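Local atomic coordinates of succinate dehydrogenase subunit A (Mycolicibacterium smegmatis, PDB entry 7D6V), a protein that is the flavoprotein subunit of a mycobacterial succinate dehydrogenase, binding FAD and probably oxidising succinate to fumarate so that electrons can pass on toward quinone. Residues N242-Q247 and A551-Q556; G407-G412 and A444-A449; G78-N83 and E619-P624; E26-G31 and A164-F169. All blocks are in the same frame, centred on the assembly; numbering follows the deposited sequence.

Interaction 1 (N242-Q247 and A551-Q556); sequences NMEFIQ and AKAALQ
Glu244 and Ala553 meet where a type I beta turn, Asn242 to Phe245, packs against the C-terminal end of helix 532-556. The turn belongs to the FAD-binding family region and the helix to the fumarate reductase flavoprotein C-terminal region, so this buried contact ties one to the other. Two small alanine side chains let the backbones come close: the CA atoms of Glu244 and Ala554 are 4.8 Å apart. Glu244 runs along this alanine surface. Glu244 CB rests 3.6 Å from Ala554 N and 3.8 Å from Ala553 CB, at the start of the last helical turn. CG, placed between the backbone N and the carbonyl carbon by chi1 of 68°, lies over one face of the Phe245 ring, toward its rim. A bend at chi2 (-87°) then brings the carboxylate back across the alanine methyl, with Glu244 CD 3.8 Å and Glu244 OE1 3.4 Å from Ala553 CB. OE2 is held by a salt bridge to Arg557, just beyond the segment, which gives the buried carboxylate a compensating charge and probably favours its ionised form. The turn is gripped through its backbone as well, Glu244 O accepting a hydrogen bond from Arg500. Met243 adds a smaller apolar touch before its thioether end turns away from the helix: Met243 CB lies 4.4 Å from Ala553 CB.

Interaction 2 (G407-G412 and A444-A449); sequences GLFAAG and ADYVRA
Tyr446, near the end of helix 427-448, lays its ring against Gly407 and its CB against Phe409, covering the start of an edge strand in the Rossmann-type parallel sheet of the FAD-binding region. One interaction is a CH-pi contact. Gly407 CA sits over one face of the phenol ring, 3.8 Å from the centroid of the Tyr446 ring and 26° off its normal, displaced toward the CE1-CZ side of the rim. The shortest approach is 3.5 Å, from Gly407 CA to Tyr446 CZ. Glycine has no side chain, and the aromatic face lies directly on its backbone. The other interaction is apolar. Phe409 meets the helix with the far end of its ring: Phe409 CZ lies 3.7 Å from Tyr446 CB, which approaches at the phenyl edge, close to its plane. Tyr446 CG is anti to its own backbone N (chi1 174°), a setting that carries the ring toward Gly407 and leaves CB to face Phe409. No hydrogen bond crosses the contact. Strand 408-409 pairs along its edge with strand 204-206, through backbone bonds of Gly407 and Phe409 with Val205, while Phe409 also touches Ala443 of helix 427-448; farther along, Gly412 reaches the FAD, and Ala411 touches Ala19 of helix 18-30 and Ala439 of helix 427-448.

Interaction 3 (G78-N83 and E619-P624); sequences GKFLNN and EKYYTP
Lys79 and Phe80, both with positive phi, form the corners of a type I' beta turn that follows helix 67-76 and brings Phe80 to Tyr621 and Tyr622 and Lys79 alongside Tyr621; Lys79 is also the C-prime residue of a Schellman motif, with Phe80 N bonded back to Met75 O. Phe80 carries the contact, its ring meeting both tyrosines in an aromatic cluster. Phe80 CD1 stands over one face of the Tyr621 ring, 3.5 Å from Tyr621 CG, but the two planes are inclined at 52°, neither stacked nor perpendicular. Tyr622 comes in differently: its edge points toward the face of Phe80 in an offset edge-to-face pair, with centroids 5.7 Å apart and planes at 74°. Here Tyr622 CE2 leads, 3.6 Å from Phe80 CB. Lys79 adds its aliphatic part, Lys79 CG lying at the edge of the Tyr621 ring 3.7 Å from Tyr621 CE1, after which a bend at chi2 takes the ammonium end away. Phe613 meets Phe80 in a further edge-to-face pair. Arg577 joins the two sides, donating a hydrogen bond to Phe80 O and making a cation-pi contact with Tyr622. The direct contact between turn and C-terminal loop is thus apolar and aromatic, probably dispersion with some ring electrostatics, and Arg577 adds a polar bridge between the sides.

Interaction 4 (E26-G31 and A164-F169); sequences EARERG and ARIRVF
Within the Rossmann-type FAD-binding fold, Arg28 on helix 18-30 packs across Ile166 at the start of strand 166-169, an outermost strand of the parallel sheet. The contact is made by the aliphatic base of the arginine. Ile166 CD1 lies 3.6 Å from both Arg28 CB and Arg28 CG, and Ile166 CG1 follows behind it at 3.8 Å from Arg28 CG, the two side chains crossing at about a right angle. Arg28 CG is anti to the backbone N (chi1 -166°), which brings it over the isoleucine; a bend at chi2 then sends the guanidinium away toward helix 136-159, where NH2 forms a salt bridge with Asp155. Arg165 borders the same patch with Arg165 CB 4.3 Å from Arg28 CG, and its guanidinium edge faces the backbone of Gly31 at the helix end. The two arginines keep their charges apart, Arg28 NE and Arg165 NE being 6.4 Å from each other, and Asp155, which Arg165 also touches, probably eases any repulsion. Strand 166-169 pairs with 34-37, the strand that helix 18-30 leads into from 11-14: a right-handed beta-alpha-beta crossover with its helix laid on a parallel sheet, as in Rossmann-type dinucleotide-binding folds.

Overall arrangement
Interactions 2 and 4 share the five-stranded parallel sheet, interaction 4 at strand 166-169 on one border and interaction 2 at strand 408-409 on the other. Their centres are 14 Å apart, and helices 18-30 and 427-448 touch between them, Ala444 CB lying 3.7 Å from Arg30 CB. Interactions 1 and 3, with centres 18 Å apart, meet where Phe245 packs on Leu81. Interaction 4 is about 40 Å from interaction 3, centre to centre. In sequence, interaction 3 encloses interaction 1, which encloses interaction 2; interaction 4 closes before either of these opens, and alternates with interaction 3. Two contacts thus lie at the parallel sheet, and two join the FAD-binding region to later parts of the chain.

Interaction 1 (N242-Q247 and A551-Q556)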
loop_
_atom_site.group_PDB
_atom_site.type_symbol
_atom_site.label_atom_id
_atom_site.label_comp_id
_atom_site.label_asym_id
_atom_site.label_seq_id
_atom_site.Cartn_x
_atom_site.Cartn_y
_atom_site.Cartn_z
ATOM N N ASN A 242 27.066 -6.800 16.690
ATOM C CA ASN A 242 26.688 -7.719 15.615
ATOM C C ASN A 242 26.542 -7.013 14.272
ATOM O O ASN A 242 25.698 -7.385 13.457
ATOM C CB ASN A 242 25.396 -8.464 15.959
ATOM C CG ASN A 242 25.545 -9.353 17.166
ATOM O OD1 ASN A 242 26.656 -9.662 17.590
ATOM N ND2 ASN A 242 24.424 -9.767 17.734
ATOM N N MET A 243 27.368 -5.999 14.018
ATOM C CA MET A 243 27.241 -5.247 12.777
ATOM C C MET A 243 27.730 -6.024 11.565
ATOM O O MET A 243 27.448 -5.614 10.435
ATOM C CB MET A 243 27.993 -3.922 12.886
ATOM C CG MET A 243 27.276 -2.875 13.720
ATOM S SD MET A 243 25.487 -2.893 13.502
ATOM C CE MET A 243 25.306 -1.894 12.033
ATOM N N GLU A 244 28.443 -7.128 11.767
ATOM C CA GLU A 244 28.890 -7.980 10.674
ATOM C C GLU A 244 27.829 -8.972 10.227
ATOM O O GLU A 244 28.072 -9.730 9.283
ATOM C CB GLU A 244 30.154 -8.740 11.084
ATOM C CG GLU A 244 29.935 -9.775 12.172
ATOM C CD GLU A 244 30.034 -9.198 13.571
ATOM O OE1 GLU A 244 29.519 -8.087 13.806
ATOM O OE2 GLU A 244 30.627 -9.860 14.445
ATOM N N PHE A 245 26.671 -8.989 10.871
ATOM C CA PHE A 245 25.620 -9.956 10.578
ATOM C C PHE A 245 24.535 -9.252 9.777
ATOM O O PHE A 245 23.684 -8.556 10.332
ATOM C CB PHE A 245 25.084 -10.566 11.865
ATOM C CG PHE A 245 26.049 -11.497 12.521
ATOM C CD1 PHE A 245 26.701 -11.133 13.680
ATOM C CD2 PHE A 245 26.320 -12.730 11.966
ATOM C CE1 PHE A 245 27.599 -11.982 14.273
ATOM C CE2 PHE A 245 27.214 -13.585 12.557
ATOM C CZ PHE A 245 27.853 -13.213 13.712
ATOM N N ILE A 246 24.572 -9.444 8.464
ATOM C CA ILE A 246 23.626 -8.841 7.537
ATOM C C ILE A 246 23.005 -9.959 6.720
ATOM O O ILE A 246 23.716 -10.837 6.221
ATOM C CB ILE A 246 24.308 -7.805 6.625
ATOM C CG1 ILE A 246 24.743 -6.589 7.440
ATOM C CG2 ILE A 246 23.384 -7.390 5.498
ATOM C CD1 ILE A 246 25.553 -5.598 6.658
ATOM N N GLN A 247 21.684 -9.936 6.596
ATOM C CA GLN A 247 20.994 -10.922 5.780
ATOM C C GLN A 247 21.112 -10.543 4.312
ATOM O O GLN A 247 20.776 -9.421 3.919
ATOM C CB GLN A 247 19.532 -11.038 6.195
ATOM C CG GLN A 247 18.851 -12.272 5.644
ATOM C CD GLN A 247 17.710 -12.739 6.510
ATOM O OE1 GLN A 247 17.917 -13.319 7.573
ATOM N NE2 GLN A 247 16.490 -12.471 6.067
ATOM N N ALA A 551 32.498 -3.046 8.191
ATOM C CA ALA A 551 33.726 -3.608 7.644
ATOM C C ALA A 551 34.677 -4.055 8.747
ATOM O O ALA A 551 35.283 -5.128 8.655
ATOM C CB ALA A 551 34.404 -2.592 6.729
ATOM N N LYS A 552 34.818 -3.253 9.805
ATOM C CA LYS A 552 35.735 -3.631 10.874
ATOM C C LYS A 552 35.238 -4.860 11.628
ATOM O O LYS A 552 36.032 -5.751 11.962
ATOM C CB LYS A 552 35.948 -2.455 11.823
ATOM C CG LYS A 552 36.828 -1.373 11.240
ATOM C CD LYS A 552 37.299 -0.404 12.301
ATOM C CE LYS A 552 38.375 0.511 11.752
ATOM N NZ LYS A 552 39.036 1.282 12.833
ATOM N N ALA A 553 33.932 -4.939 11.895
ATOM C CA ALA A 553 33.396 -6.131 12.545
ATOM C C ALA A 553 33.599 -7.371 11.683
ATOM O O ALA A 553 34.002 -8.431 12.185
ATOM C CB ALA A 553 31.916 -5.934 12.866
ATOM N N ALA A 554 33.336 -7.255 10.376
ATOM C CA ALA A 554 33.503 -8.393 9.481
ATOM C C ALA A 554 34.957 -8.826 9.388
ATOM O O ALA A 554 35.240 -10.020 9.247
ATOM C CB ALA A 554 32.963 -8.055 8.094
ATOM N N LEU A 555 35.891 -7.878 9.458
ATOM C CA LEU A 555 37.300 -8.252 9.469
ATOM C C LEU A 555 37.679 -8.939 10.772
ATOM O O LEU A 555 38.498 -9.864 10.777
ATOM C CB LEU A 555 38.177 -7.023 9.247
ATOM C CG LEU A 555 39.675 -7.313 9.139
ATOM C CD1 LEU A 555 39.999 -7.945 7.797
ATOM C CD2 LEU A 555 40.487 -6.055 9.352
ATOM N N GLN A 556 37.099 -8.499 11.889
ATOM C CA GLN A 556 37.525 -9.030 13.177
ATOM C C GLN A 556 36.955 -10.413 13.468
ATOM O O GLN A 556 37.627 -11.219 14.120
ATOM C CB GLN A 556 37.147 -8.064 14.295
ATOM C CG GLN A 556 37.963 -8.262 15.554
ATOM C CD GLN A 556 38.216 -6.969 16.288
ATOM O OE1 GLN A 556 38.249 -5.898 15.686
ATOM N NE2 GLN A 556 38.395 -7.060 17.599
#

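Interaction 2 (G407-G412 and A444-A449)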
loop_
_atom_site.group_PDB
_atom_site.type_symbol
_atom_site.label_atom_id
_atom_site.label_comp_id
_atom_site.label_asym_id
_atom_site.label_seq_id
_atom_site.Cartn_x
_atom_site.Cartn_y
_atom_site.Cartn_z
ATOM N N GLY A 407 19.734 8.825 28.673
ATOM C CA GLY A 407 18.373 8.338 28.613
ATOM C C GLY A 407 17.980 8.032 27.184
ATOM O O GLY A 407 17.061 8.641 26.634
ATOM N N LEU A 408 18.683 7.084 26.572
ATOM C CA LEU A 408 18.492 6.711 25.180
ATOM C C LEU A 408 17.886 5.318 25.110
ATOM O O LEU A 408 18.218 4.450 25.918
ATOM C CB LEU A 408 19.820 6.747 24.420
ATOM C CG LEU A 408 19.791 6.449 22.922
ATOM C CD1 LEU A 408 18.842 7.389 22.206
ATOM C CD2 LEU A 408 21.184 6.552 22.340
ATOM N N PHE A 409 16.976 5.116 24.161
ATOM C CA PHE A 409 16.257 3.859 24.026
ATOM C C PHE A 409 16.146 3.510 22.550
ATOM O O PHE A 409 16.143 4.393 21.691
ATOM C CB PHE A 409 14.871 3.951 24.686
ATOM C CG PHE A 409 14.925 4.269 26.156
ATOM C CD1 PHE A 409 15.015 3.260 27.097
ATOM C CD2 PHE A 409 14.904 5.578 26.594
ATOM C CE1 PHE A 409 15.078 3.551 28.440
ATOM C CE2 PHE A 409 14.970 5.874 27.933
ATOM C CZ PHE A 409 15.055 4.860 28.857
ATOM N N ALA A 410 16.072 2.213 22.255
ATOM C CA ALA A 410 16.067 1.761 20.870
ATOM C C ALA A 410 15.253 0.483 20.736
ATOM O O ALA A 410 15.197 -0.334 21.656
ATOM C CB ALA A 410 17.488 1.532 20.349
ATOM N N ALA A 411 14.632 0.319 19.570
ATOM C CA ALA A 411 13.814 -0.849 19.281
ATOM C C ALA A 411 13.720 -1.025 17.773
ATOM O O ALA A 411 13.899 -0.077 17.009
ATOM C CB ALA A 411 12.419 -0.724 19.897
ATOM N N GLY A 412 13.443 -2.256 17.354
ATOM C CA GLY A 412 13.250 -2.541 15.947
ATOM C C GLY A 412 14.495 -3.020 15.231
ATOM O O GLY A 412 15.341 -3.690 15.827
ATOM N N ALA A 444 9.271 5.832 29.805
ATOM C CA ALA A 444 8.378 6.398 30.812
ATOM C C ALA A 444 8.939 6.220 32.219
ATOM O O ALA A 444 8.890 7.147 33.039
ATOM C CB ALA A 444 6.994 5.763 30.699
ATOM N N ASP A 445 9.479 5.036 32.517
ATOM C CA ASP A 445 10.085 4.806 33.825
ATOM C C ASP A 445 11.268 5.736 34.058
ATOM O O ASP A 445 11.421 6.298 35.151
ATOM C CB ASP A 445 10.528 3.351 33.952
ATOM C CG ASP A 445 9.367 2.400 34.120
ATOM O OD1 ASP A 445 8.222 2.871 34.284
ATOM O OD2 ASP A 445 9.602 1.176 34.089
ATOM N N TYR A 446 12.119 5.906 33.044
ATOM C CA TYR A 446 13.279 6.778 33.188
ATOM C C TYR A 446 12.854 8.220 33.436
ATOM O O TYR A 446 13.439 8.909 34.279
ATOM C CB TYR A 446 14.163 6.675 31.945
ATOM C CG TYR A 446 15.317 7.649 31.913
ATOM C CD1 TYR A 446 15.240 8.824 31.180
ATOM C CD2 TYR A 446 16.486 7.389 32.609
ATOM C CE1 TYR A 446 16.292 9.713 31.151
ATOM C CE2 TYR A 446 17.541 8.271 32.584
ATOM C CZ TYR A 446 17.440 9.429 31.852
ATOM O OH TYR A 446 18.496 10.307 31.829
ATOM N N VAL A 447 11.834 8.689 32.717
ATOM C CA VAL A 447 11.397 10.074 32.870
ATOM C C VAL A 447 10.762 10.294 34.238
ATOM O O VAL A 447 10.984 11.329 34.877
ATOM C CB VAL A 447 10.446 10.459 31.724
ATOM C CG1 VAL A 447 9.785 11.793 32.004
ATOM C CG2 VAL A 447 11.209 10.514 30.416
ATOM N N ARG A 448 9.973 9.330 34.719
ATOM C CA ARG A 448 9.397 9.462 36.057
ATOM C C ARG A 448 10.441 9.357 37.162
ATOM O O ARG A 448 10.261 9.955 38.228
ATOM C CB ARG A 448 8.292 8.431 36.263
ATOM C CG ARG A 448 7.103 8.636 35.354
ATOM C CD ARG A 448 6.388 9.908 35.798
ATOM N NE ARG A 448 5.148 10.175 35.075
ATOM C CZ ARG A 448 5.069 10.910 33.973
ATOM N NH1 ARG A 448 3.897 11.099 33.383
ATOM N NH2 ARG A 448 6.156 11.489 33.484
ATOM N N ALA A 449 11.530 8.623 36.941
ATOM C CA ALA A 449 12.562 8.466 37.959
ATOM C C ALA A 449 13.649 9.531 37.870
ATOM O O ALA A 449 14.784 9.291 38.301
ATOM C CB ALA A 449 13.180 7.071 37.870
#

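Interaction 3 (G78-N83 and E619-P624)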
loop_
_atom_site.group_PDB
_atom_site.type_symbol
_atom_site.label_atom_id
_atom_site.label_comp_id
_atom_site.label_asym_id
_atom_site.label_seq_id
_atom_site.Cartn_x
_atom_site.Cartn_y
_atom_site.Cartn_z
ATOM N N GLY A 78 19.764 -18.468 14.359
ATOM C CA GLY A 78 20.538 -17.449 15.031
ATOM C C GLY A 78 21.751 -18.092 15.662
ATOM O O GLY A 78 22.654 -17.407 16.148
ATOM N N LYS A 79 21.761 -19.425 15.654
ATOM C CA LYS A 79 22.931 -20.228 16.004
ATOM C C LYS A 79 23.386 -19.981 17.436
ATOM O O LYS A 79 24.579 -20.045 17.738
ATOM C CB LYS A 79 24.080 -19.988 15.023
ATOM C CG LYS A 79 24.030 -20.881 13.795
ATOM C CD LYS A 79 22.866 -20.527 12.894
ATOM C CE LYS A 79 22.759 -21.481 11.725
ATOM N NZ LYS A 79 21.496 -21.269 10.973
ATOM N N PHE A 80 22.431 -19.696 18.318
ATOM C CA PHE A 80 22.660 -19.514 19.748
ATOM C C PHE A 80 23.581 -18.338 20.045
ATOM O O PHE A 80 24.186 -18.268 21.118
ATOM C CB PHE A 80 23.189 -20.803 20.384
ATOM C CG PHE A 80 22.211 -21.939 20.324
ATOM C CD1 PHE A 80 22.220 -22.820 19.259
ATOM C CD2 PHE A 80 21.267 -22.109 21.318
ATOM C CE1 PHE A 80 21.317 -23.855 19.196
ATOM C CE2 PHE A 80 20.360 -23.145 21.259
ATOM C CZ PHE A 80 20.386 -24.018 20.198
ATOM N N LEU A 81 23.684 -17.401 19.109
ATOM C CA LEU A 81 24.331 -16.123 19.352
ATOM C C LEU A 81 23.345 -15.085 19.870
ATOM O O LEU A 81 23.757 -13.985 20.248
ATOM C CB LEU A 81 24.990 -15.624 18.060
ATOM C CG LEU A 81 25.908 -14.403 18.106
ATOM C CD1 LEU A 81 27.176 -14.712 18.879
ATOM C CD2 LEU A 81 26.223 -13.922 16.721
ATOM N N ASN A 82 22.062 -15.434 19.920
ATOM C CA ASN A 82 21.004 -14.510 20.305
ATOM C C ASN A 82 21.194 -14.019 21.733
ATOM O O ASN A 82 21.814 -14.681 22.568
ATOM C CB ASN A 82 19.648 -15.206 20.206
ATOM C CG ASN A 82 19.400 -15.819 18.853
ATOM O OD1 ASN A 82 19.685 -16.992 18.635
ATOM N ND2 ASN A 82 18.811 -15.051 17.955
ATOM N N ASN A 83 20.644 -12.841 22.012
ATOM C CA ASN A 83 20.378 -12.448 23.389
ATOM C C ASN A 83 19.225 -13.299 23.900
ATOM O O ASN A 83 18.080 -13.126 23.474
ATOM C CB ASN A 83 20.049 -10.961 23.475
ATOM C CG ASN A 83 20.238 -10.401 24.871
ATOM O OD1 ASN A 83 19.972 -11.074 25.863
ATOM N ND2 ASN A 83 20.703 -9.164 24.953
ATOM N N GLU A 619 25.833 -29.375 21.953
ATOM C CA GLU A 619 27.250 -29.671 21.809
ATOM C C GLU A 619 27.793 -29.266 20.449
ATOM O O GLU A 619 29.008 -29.320 20.242
ATOM C CB GLU A 619 27.496 -31.157 22.053
ATOM C CG GLU A 619 27.689 -31.505 23.515
ATOM C CD GLU A 619 28.130 -32.933 23.723
ATOM O OE1 GLU A 619 27.888 -33.767 22.828
ATOM O OE2 GLU A 619 28.722 -33.221 24.782
ATOM N N LYS A 620 26.926 -28.867 19.525
ATOM C CA LYS A 620 27.347 -28.360 18.232
ATOM C C LYS A 620 27.562 -26.853 18.230
ATOM O O LYS A 620 28.034 -26.314 17.224
ATOM C CB LYS A 620 26.309 -28.728 17.169
ATOM C CG LYS A 620 25.802 -30.152 17.278
ATOM C CD LYS A 620 24.866 -30.494 16.137
ATOM C CE LYS A 620 23.659 -29.577 16.131
ATOM N NZ LYS A 620 22.516 -30.170 15.389
ATOM N N TYR A 621 27.231 -26.164 19.322
ATOM C CA TYR A 621 27.292 -24.710 19.354
ATOM C C TYR A 621 28.043 -24.195 20.574
ATOM O O TYR A 621 28.590 -23.090 20.549
ATOM C CB TYR A 621 25.883 -24.120 19.331
ATOM C CG TYR A 621 25.086 -24.462 18.096
ATOM C CD1 TYR A 621 25.118 -23.644 16.979
ATOM C CD2 TYR A 621 24.295 -25.600 18.051
ATOM C CE1 TYR A 621 24.389 -23.948 15.853
ATOM C CE2 TYR A 621 23.563 -25.913 16.929
ATOM C CZ TYR A 621 23.614 -25.082 15.833
ATOM O OH TYR A 621 22.886 -25.389 14.710
ATOM N N TYR A 622 28.077 -24.982 21.641
ATOM C CA TYR A 622 28.627 -24.544 22.913
ATOM C C TYR A 622 29.885 -25.329 23.251
ATOM O O TYR A 622 30.021 -26.504 22.902
ATOM C CB TYR A 622 27.606 -24.711 24.044
ATOM C CG TYR A 622 26.511 -23.672 24.058
ATOM C CD1 TYR A 622 26.469 -22.698 25.040
ATOM C CD2 TYR A 622 25.515 -23.675 23.097
ATOM C CE1 TYR A 622 25.473 -21.749 25.056
ATOM C CE2 TYR A 622 24.514 -22.733 23.107
ATOM C CZ TYR A 622 24.498 -21.771 24.088
ATOM O OH TYR A 622 23.500 -20.829 24.100
ATOM N N THR A 623 30.806 -24.660 23.939
ATOM C CA THR A 623 31.939 -25.338 24.536
ATOM C C THR A 623 31.454 -26.194 25.701
ATOM O O THR A 623 30.341 -26.005 26.197
ATOM C CB THR A 623 32.975 -24.322 25.017
ATOM O OG1 THR A 623 32.415 -23.525 26.065
ATOM C CG2 THR A 623 33.404 -23.414 23.879
ATOM N N PRO A 624 32.267 -27.151 26.167
ATOM C CA PRO A 624 31.847 -27.950 27.328
ATOM C C PRO A 624 31.783 -27.113 28.596
ATOM O O PRO A 624 32.407 -27.434 29.612
ATOM C CB PRO A 624 32.925 -29.037 27.423
ATOM C CG PRO A 624 34.069 -28.524 26.623
ATOM C CD PRO A 624 33.473 -27.704 25.532
#

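Interaction 4 (E26-G31 and A164-F169)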
loop_
_atom_site.group_PDB
_atom_site.type_symbol
_atom_site.label_atom_id
_atom_site.label_comp_id
_atom_site.label_asym_id
_atom_site.label_seq_id
_atom_site.Cartn_x
_atom_site.Cartn_y
_atom_site.Cartn_z
ATOM N N GLU A 26 2.533 3.243 23.872
ATOM C CA GLU A 26 2.832 2.858 25.249
ATOM C C GLU A 26 3.183 4.068 26.108
ATOM O O GLU A 26 2.713 4.190 27.250
ATOM C CB GLU A 26 3.970 1.839 25.265
ATOM C CG GLU A 26 4.422 1.428 26.650
ATOM C CD GLU A 26 3.424 0.537 27.358
ATOM O OE1 GLU A 26 2.443 0.105 26.718
ATOM O OE2 GLU A 26 3.622 0.266 28.558
ATOM N N ALA A 27 4.004 4.976 25.577
ATOM C CA ALA A 27 4.403 6.154 26.338
ATOM C C ALA A 27 3.210 7.052 26.631
ATOM O O ALA A 27 3.117 7.634 27.717
ATOM C CB ALA A 27 5.486 6.923 25.585
ATOM N N ARG A 28 2.290 7.187 25.673
ATOM C CA ARG A 28 1.077 7.952 25.939
ATOM C C ARG A 28 0.218 7.270 26.995
ATOM O O ARG A 28 -0.389 7.942 27.836
ATOM C CB ARG A 28 0.278 8.155 24.654
ATOM C CG ARG A 28 -0.808 9.215 24.769
ATOM C CD ARG A 28 -2.162 8.584 25.024
ATOM N NE ARG A 28 -3.263 9.530 24.882
ATOM C CZ ARG A 28 -4.514 9.266 25.240
ATOM N NH1 ARG A 28 -4.815 8.089 25.769
ATOM N NH2 ARG A 28 -5.463 10.176 25.075
ATOM N N GLU A 29 0.146 5.936 26.964
ATOM C CA GLU A 29 -0.638 5.226 27.969
ATOM C C GLU A 29 -0.080 5.461 29.366
ATOM O O GLU A 29 -0.840 5.644 30.323
ATOM C CB GLU A 29 -0.680 3.730 27.661
ATOM C CG GLU A 29 -1.420 3.367 26.385
ATOM C CD GLU A 29 -2.906 3.655 26.450
ATOM O OE1 GLU A 29 -3.489 3.560 27.551
ATOM O OE2 GLU A 29 -3.491 3.974 25.394
ATOM N N ARG A 30 1.246 5.456 29.508
ATOM C CA ARG A 30 1.827 5.738 30.816
ATOM C C ARG A 30 1.683 7.200 31.214
ATOM O O ARG A 30 1.892 7.536 32.383
ATOM C CB ARG A 30 3.298 5.331 30.842
ATOM C CG ARG A 30 3.535 3.883 30.464
ATOM C CD ARG A 30 3.451 2.962 31.673
ATOM N NE ARG A 30 2.097 2.838 32.211
ATOM C CZ ARG A 30 1.086 2.230 31.594
ATOM N NH1 ARG A 30 1.259 1.678 30.401
ATOM N NH2 ARG A 30 -0.103 2.174 32.173
ATOM N N GLY A 31 1.368 8.075 30.269
ATOM C CA GLY A 31 1.067 9.460 30.565
ATOM C C GLY A 31 2.286 10.322 30.340
ATOM O O GLY A 31 3.104 10.500 31.245
ATOM N N ALA A 164 -2.397 17.508 22.310
ATOM C CA ALA A 164 -2.129 17.812 23.711
ATOM C C ALA A 164 -1.099 16.856 24.298
ATOM O O ALA A 164 -0.263 17.261 25.113
ATOM C CB ALA A 164 -3.428 17.767 24.512
ATOM N N ARG A 165 -1.144 15.585 23.904
ATOM C CA ARG A 165 -0.202 14.589 24.394
ATOM C C ARG A 165 0.646 13.950 23.306
ATOM O O ARG A 165 1.765 13.531 23.593
ATOM C CB ARG A 165 -0.935 13.472 25.152
ATOM C CG ARG A 165 -2.009 13.937 26.115
ATOM C CD ARG A 165 -1.483 14.954 27.106
ATOM N NE ARG A 165 -0.524 14.377 28.038
ATOM C CZ ARG A 165 0.067 15.061 29.011
ATOM N NH1 ARG A 165 -0.209 16.345 29.178
ATOM N NH2 ARG A 165 0.930 14.461 29.820
ATOM N N ILE A 166 0.149 13.852 22.076
ATOM C CA ILE A 166 0.881 13.234 20.977
ATOM C C ILE A 166 0.868 14.190 19.796
ATOM O O ILE A 166 -0.204 14.599 19.337
ATOM C CB ILE A 166 0.280 11.881 20.564
ATOM C CG1 ILE A 166 0.508 10.827 21.643
ATOM C CG2 ILE A 166 0.885 11.412 19.254
ATOM C CD1 ILE A 166 -0.036 9.473 21.268
ATOM N N ARG A 167 2.051 14.532 19.295
ATOM C CA ARG A 167 2.186 15.298 18.067
ATOM C C ARG A 167 3.102 14.552 17.109
ATOM O O ARG A 167 4.133 14.012 17.518
ATOM C CB ARG A 167 2.731 16.699 18.335
ATOM C CG ARG A 167 2.655 17.611 17.130
ATOM C CD ARG A 167 2.975 19.041 17.487
ATOM N NE ARG A 167 3.144 19.857 16.291
ATOM C CZ ARG A 167 3.489 21.137 16.303
ATOM N NH1 ARG A 167 3.702 21.758 17.453
ATOM N NH2 ARG A 167 3.618 21.797 15.163
ATOM N N VAL A 168 2.721 14.524 15.836
ATOM C CA VAL A 168 3.473 13.837 14.794
ATOM C C VAL A 168 4.163 14.881 13.931
ATOM O O VAL A 168 3.524 15.829 13.461
ATOM C CB VAL A 168 2.564 12.936 13.939
ATOM C CG1 VAL A 168 3.391 12.148 12.941
ATOM C CG2 VAL A 168 1.758 12.002 14.820
ATOM N N PHE A 169 5.466 14.710 13.728
ATOM C CA PHE A 169 6.270 15.579 12.874
ATOM C C PHE A 169 6.772 14.731 11.710
ATOM O O PHE A 169 7.873 14.180 11.764
ATOM C CB PHE A 169 7.446 16.209 13.634
ATOM C CG PHE A 169 7.050 17.004 14.847
ATOM C CD1 PHE A 169 7.100 18.386 14.825
ATOM C CD2 PHE A 169 6.669 16.373 16.018
ATOM C CE1 PHE A 169 6.757 19.122 15.937
ATOM C CE2 PHE A 169 6.322 17.107 17.132
ATOM C CZ PHE A 169 6.369 18.482 17.091
#